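Local structure of ubiquitin domain-containing protein DSK2,putative (Plasmodium falciparum, 6JL3) at residues A[38-50]-A[63-76]. The protein probably acts as a ubiquitin shuttle factor, its ubiquitin-like domain being recognised by proteasomal receptors. Numbering follows the deposited sequence.
Sequences VDIPVEAQRIIFK and YGVADGNTMHLVRS
Met71 CE sits over one face of the Phe49 ring, 4.0 Å from its centroid and 11° off the normal, a CH-pi contact; SD stands obliquely, making the pair Met-aromatic as well. Lys50 CG lies over the opposite face. Three oxygens approach the ring edge near its plane: Thr70 O, Tyr63 O and Asn69 OD1, the last 3.4 Å from Phe49 CZ. With CG anti to the backbone N (chi1 179°), the ring is directed across to segment 63-76. Over one face of each guanidinium, toward its rim, lies a carbon: Ser76 CB for Arg46, Ile40 CG1 for Arg75. In its own plane Arg46 NH1 donates to Glu43 O and, at 2.8 Å, to Gln45 O, which fixes the group's rotation.

Strands 45-49 and 70-75 pair antiparallel, with two-way backbone bonds for Arg46–Val74 and Ile48–His72; Ser76 N to Ala44 O (2.8 Å) continues the pairing. Between them, in a non-hydrogen-bonded pair, Ile47 and Leu73 face the core side, where helix 27-35 packs on Ile47; Leu73 CD2 meets Val38 CG2 tip to tip at 3.7 Å. Ile48 and Val74 occupy the other face, which in ubiquitin carries the hydrophobic recognition patch. Strand order and family mark the beta-grasp fold. Backbone bonds thus carry the pairing; Lys50 NZ to Tyr63 O (2.8 Å) adds one bond at one end, and Arg75 NH2 to Asp39 O (2.7 Å, N-H...O 115°) a weak one at the other.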
loop_
_atom_site.group_PDB
_atom_site.type_symbol
_atom_site.label_atom_id
_atom_site.label_comp_id
_atom_site.label_asym_id
_atom_site.label_seq_id
_atom_site.Cartn_x
_atom_site.Cartn_y
_atom_site.Cartn_z
ATOM N N VAL A 38 -6.219 -4.895 -7.609
ATOM C CA VAL A 38 -6.144 -4.122 -8.842
ATOM C C VAL A 38 -5.185 -4.824 -9.791
ATOM O O VAL A 38 -4.349 -5.633 -9.385
ATOM C CB VAL A 38 -5.694 -2.660 -8.608
ATOM C CG1 VAL A 38 -6.692 -1.941 -7.721
ATOM C CG2 VAL A 38 -4.289 -2.584 -8.014
ATOM N N ASP A 39 -5.307 -4.488 -11.075
ATOM C CA ASP A 39 -4.558 -5.165 -12.133
ATOM C C ASP A 39 -3.198 -4.506 -12.359
ATOM O O ASP A 39 -2.878 -4.032 -13.451
ATOM C CB ASP A 39 -5.389 -5.179 -13.412
ATOM C CG ASP A 39 -4.761 -5.996 -14.522
ATOM O OD1 ASP A 39 -4.073 -6.994 -14.229
ATOM O OD2 ASP A 39 -4.970 -5.629 -15.697
ATOM N N ILE A 40 -2.384 -4.482 -11.298
ATOM C CA ILE A 40 -0.997 -4.058 -11.378
ATOM C C ILE A 40 -0.167 -5.128 -10.684
ATOM O O ILE A 40 -0.336 -5.355 -9.481
ATOM C CB ILE A 40 -0.747 -2.690 -10.720
ATOM C CG1 ILE A 40 -1.704 -1.628 -11.258
ATOM C CG2 ILE A 40 0.703 -2.260 -10.954
ATOM C CD1 ILE A 40 -1.560 -0.278 -10.570
ATOM N N PRO A 41 0.737 -5.816 -11.381
ATOM C CA PRO A 41 1.533 -6.858 -10.728
ATOM C C PRO A 41 2.521 -6.248 -9.748
ATOM O O PRO A 41 2.921 -5.087 -9.856
ATOM C CB PRO A 41 2.261 -7.543 -11.888
ATOM C CG PRO A 41 2.357 -6.487 -12.939
ATOM C CD PRO A 41 1.117 -5.631 -12.796
ATOM N N VAL A 42 2.929 -7.071 -8.781
ATOM C CA VAL A 42 3.739 -6.581 -7.666
ATOM C C VAL A 42 4.955 -5.817 -8.166
ATOM O O VAL A 42 5.289 -4.740 -7.658
ATOM C CB VAL A 42 4.138 -7.756 -6.760
ATOM C CG1 VAL A 42 5.287 -7.370 -5.850
ATOM C CG2 VAL A 42 2.931 -8.224 -5.974
ATOM N N GLU A 43 5.652 -6.374 -9.149
ATOM C CA GLU A 43 6.916 -5.801 -9.590
ATOM C C GLU A 43 6.746 -4.455 -10.285
ATOM O O GLU A 43 7.716 -3.695 -10.368
ATOM C CB GLU A 43 7.644 -6.812 -10.477
ATOM C CG GLU A 43 8.000 -8.119 -9.755
ATOM C CD GLU A 43 6.880 -9.160 -9.753
ATOM O OE1 GLU A 43 7.113 -10.260 -9.212
ATOM O OE2 GLU A 43 5.777 -8.893 -10.281
ATOM N N ALA A 44 5.547 -4.133 -10.771
ATOM C CA ALA A 44 5.297 -2.843 -11.407
ATOM C C ALA A 44 4.743 -1.801 -10.447
ATOM O O ALA A 44 4.607 -0.634 -10.829
ATOM C CB ALA A 44 4.309 -3.000 -12.565
ATOM N N GLN A 45 4.404 -2.192 -9.222
ATOM C CA GLN A 45 3.776 -1.277 -8.290
ATOM C C GLN A 45 4.788 -0.380 -7.604
ATOM O O GLN A 45 5.862 -0.829 -7.180
ATOM C CB GLN A 45 3.077 -2.055 -7.188
ATOM C CG GLN A 45 1.864 -2.812 -7.603
ATOM C CD GLN A 45 1.237 -3.552 -6.445
ATOM O OE1 GLN A 45 1.383 -3.164 -5.282
ATOM N NE2 GLN A 45 0.543 -4.638 -6.749
ATOM N N ARG A 46 4.405 0.881 -7.426
ATOM C CA ARG A 46 5.122 1.795 -6.542
ATOM C C ARG A 46 4.097 2.365 -5.571
ATOM O O ARG A 46 3.095 2.962 -6.001
ATOM C CB ARG A 46 5.802 2.910 -7.346
ATOM C CG ARG A 46 6.773 2.406 -8.412
ATOM C CD ARG A 46 7.985 1.696 -7.810
ATOM N NE ARG A 46 8.920 1.238 -8.837
ATOM C CZ ARG A 46 8.915 0.023 -9.373
ATOM N NH1 ARG A 46 8.028 -0.881 -8.987
ATOM N NH2 ARG A 46 9.808 -0.293 -10.301
ATOM N N ILE A 47 4.306 2.130 -4.274
ATOM C CA ILE A 47 3.430 2.657 -3.235
ATOM C C ILE A 47 4.025 3.960 -2.720
ATOM O O ILE A 47 5.181 3.995 -2.263
ATOM C CB ILE A 47 3.204 1.640 -2.108
ATOM C CG1 ILE A 47 2.525 0.383 -2.658
ATOM C CG2 ILE A 47 2.381 2.286 -0.997
ATOM C CD1 ILE A 47 2.285 -0.711 -1.631
ATOM N N ILE A 48 3.235 5.033 -2.802
ATOM C CA ILE A 48 3.665 6.384 -2.462
ATOM C C ILE A 48 2.944 6.798 -1.185
ATOM O O ILE A 48 1.712 6.766 -1.122
ATOM C CB ILE A 48 3.347 7.384 -3.592
ATOM C CG1 ILE A 48 3.762 6.828 -4.963
ATOM C CG2 ILE A 48 3.946 8.754 -3.247
ATOM C CD1 ILE A 48 5.199 6.478 -5.118
ATOM N N PHE A 49 3.714 7.211 -0.184
ATOM C CA PHE A 49 3.178 7.563 1.128
ATOM C C PHE A 49 4.183 8.482 1.801
ATOM O O PHE A 49 5.395 8.229 1.743
ATOM C CB PHE A 49 2.969 6.288 1.948
ATOM C CG PHE A 49 2.430 6.508 3.338
ATOM C CD1 PHE A 49 1.171 7.057 3.553
ATOM C CD2 PHE A 49 3.166 6.108 4.442
ATOM C CE1 PHE A 49 0.684 7.228 4.842
ATOM C CE2 PHE A 49 2.685 6.268 5.724
ATOM C CZ PHE A 49 1.444 6.831 5.924
ATOM N N LYS A 50 3.686 9.570 2.388
ATOM C CA LYS A 50 4.549 10.534 3.081
ATOM C C LYS A 50 5.700 11.008 2.195
ATOM O O LYS A 50 6.838 11.187 2.645
ATOM C CB LYS A 50 5.047 9.980 4.420
ATOM C CG LYS A 50 3.930 9.830 5.438
ATOM C CD LYS A 50 4.468 9.360 6.778
ATOM C CE LYS A 50 3.401 9.388 7.859
ATOM N NZ LYS A 50 3.950 8.902 9.162
ATOM N N TYR A 63 7.184 3.516 8.858
ATOM C CA TYR A 63 6.685 4.723 8.223
ATOM C C TYR A 63 5.527 5.356 8.984
ATOM O O TYR A 63 4.958 6.351 8.515
ATOM C CB TYR A 63 6.243 4.377 6.808
ATOM C CG TYR A 63 7.353 3.898 5.909
ATOM C CD1 TYR A 63 8.309 4.785 5.429
ATOM C CD2 TYR A 63 7.422 2.573 5.496
ATOM C CE1 TYR A 63 9.300 4.363 4.568
ATOM C CE2 TYR A 63 8.414 2.146 4.633
ATOM C CZ TYR A 63 9.351 3.049 4.177
ATOM O OH TYR A 63 10.345 2.637 3.310
ATOM N N GLY A 64 5.169 4.813 10.144
ATOM C CA GLY A 64 4.107 5.386 10.941
ATOM C C GLY A 64 2.725 5.270 10.341
ATOM O O GLY A 64 1.898 6.161 10.552
ATOM N N VAL A 65 2.444 4.186 9.614
ATOM C CA VAL A 65 1.126 4.015 9.014
ATOM C C VAL A 65 0.078 3.986 10.112
ATOM O O VAL A 65 0.276 3.384 11.176
ATOM C CB VAL A 65 1.101 2.732 8.169
ATOM C CG1 VAL A 65 1.263 1.519 9.054
ATOM C CG2 VAL A 65 -0.193 2.635 7.363
ATOM N N ALA A 66 -1.048 4.636 9.858
ATOM C CA ALA A 66 -2.105 4.779 10.850
ATOM C C ALA A 66 -3.456 4.448 10.234
ATOM O O ALA A 66 -3.671 4.614 9.030
ATOM C CB ALA A 66 -2.150 6.206 11.404
ATOM N N ASP A 67 -4.366 3.993 11.088
ATOM C CA ASP A 67 -5.724 3.634 10.693
ATOM C C ASP A 67 -6.412 4.796 9.995
ATOM O O ASP A 67 -6.533 5.891 10.555
ATOM C CB ASP A 67 -6.481 3.250 11.967
ATOM C CG ASP A 67 -7.786 2.530 11.714
ATOM O OD1 ASP A 67 -8.113 2.221 10.559
ATOM O OD2 ASP A 67 -8.493 2.282 12.704
ATOM N N GLY A 68 -6.843 4.553 8.760
ATOM C CA GLY A 68 -7.517 5.553 7.958
ATOM C C GLY A 68 -6.634 6.260 6.953
ATOM O O GLY A 68 -7.155 7.017 6.130
ATOM N N ASN A 69 -5.321 6.039 6.994
ATOM C CA ASN A 69 -4.430 6.698 6.051
ATOM C C ASN A 69 -4.762 6.294 4.616
ATOM O O ASN A 69 -5.254 5.193 4.350
ATOM C CB ASN A 69 -2.961 6.323 6.321
ATOM C CG ASN A 69 -2.318 7.056 7.513
ATOM O OD1 ASN A 69 -1.229 6.669 7.946
ATOM N ND2 ASN A 69 -2.966 8.094 8.030
ATOM N N THR A 70 -4.444 7.192 3.690
ATOM C CA THR A 70 -4.534 6.939 2.261
ATOM C C THR A 70 -3.132 6.947 1.667
ATOM O O THR A 70 -2.302 7.790 2.010
ATOM C CB THR A 70 -5.409 7.995 1.566
ATOM O OG1 THR A 70 -6.737 7.937 2.106
ATOM C CG2 THR A 70 -5.465 7.765 0.062
ATOM N N MET A 71 -2.866 5.981 0.802
ATOM C CA MET A 71 -1.645 5.907 0.022
ATOM C C MET A 71 -2.016 5.963 -1.453
ATOM O O MET A 71 -3.166 5.729 -1.836
ATOM C CB MET A 71 -0.907 4.597 0.299
ATOM C CG MET A 71 -0.608 4.365 1.767
ATOM S SD MET A 71 0.498 2.969 2.015
ATOM C CE MET A 71 0.666 2.961 3.795
ATOM N N HIS A 72 -1.035 6.278 -2.287
ATOM C CA HIS A 72 -1.217 6.209 -3.724
ATOM C C HIS A 72 -0.480 5.003 -4.273
ATOM O O HIS A 72 0.600 4.645 -3.798
ATOM C CB HIS A 72 -0.732 7.473 -4.422
ATOM C CG HIS A 72 -1.619 8.646 -4.202
ATOM N ND1 HIS A 72 -1.640 9.349 -3.017
ATOM C CD2 HIS A 72 -2.533 9.238 -5.006
ATOM C CE1 HIS A 72 -2.516 10.332 -3.105
ATOM N NE2 HIS A 72 -3.074 10.287 -4.303
ATOM N N LEU A 73 -1.073 4.382 -5.271
ATOM C CA LEU A 73 -0.471 3.268 -5.989
ATOM C C LEU A 73 -0.346 3.665 -7.451
ATOM O O LEU A 73 -1.349 3.995 -8.102
ATOM C CB LEU A 73 -1.335 2.020 -5.830
ATOM C CG LEU A 73 -0.820 0.764 -6.512
ATOM C CD1 LEU A 73 0.507 0.332 -5.935
ATOM C CD2 LEU A 73 -1.864 -0.329 -6.368
ATOM N N VAL A 74 0.883 3.660 -7.956
ATOM C CA VAL A 74 1.173 4.012 -9.337
ATOM C C VAL A 74 2.007 2.898 -9.961
ATOM O O VAL A 74 2.540 2.023 -9.273
ATOM C CB VAL A 74 1.873 5.386 -9.469
ATOM C CG1 VAL A 74 1.026 6.474 -8.813
ATOM C CG2 VAL A 74 3.273 5.361 -8.887
ATOM N N ARG A 75 2.088 2.931 -11.286
ATOM C CA ARG A 75 2.887 1.983 -12.039
ATOM C C ARG A 75 4.284 2.538 -12.271
ATOM O O ARG A 75 4.465 3.740 -12.482
ATOM C CB ARG A 75 2.269 1.746 -13.410
ATOM C CG ARG A 75 1.076 0.838 -13.465
ATOM C CD ARG A 75 0.721 0.549 -14.924
ATOM N NE ARG A 75 -0.523 -0.204 -14.997
ATOM C CZ ARG A 75 -0.598 -1.529 -15.041
ATOM N NH1 ARG A 75 0.503 -2.268 -15.048
ATOM N NH2 ARG A 75 -1.785 -2.114 -15.083
ATOM N N SER A 76 5.269 1.644 -12.249
ATOM C CA SER A 76 6.631 1.988 -12.636
ATOM C C SER A 76 6.586 2.693 -13.979
ATOM O O SER A 76 6.071 2.137 -14.949
ATOM C CB SER A 76 7.480 0.729 -12.758
ATOM O OG SER A 76 6.835 -0.232 -13.569
HETATM O O HOH W 1 0.594 9.301 -1.057
HETATM O O HOH W 2 2.181 8.983 11.272
#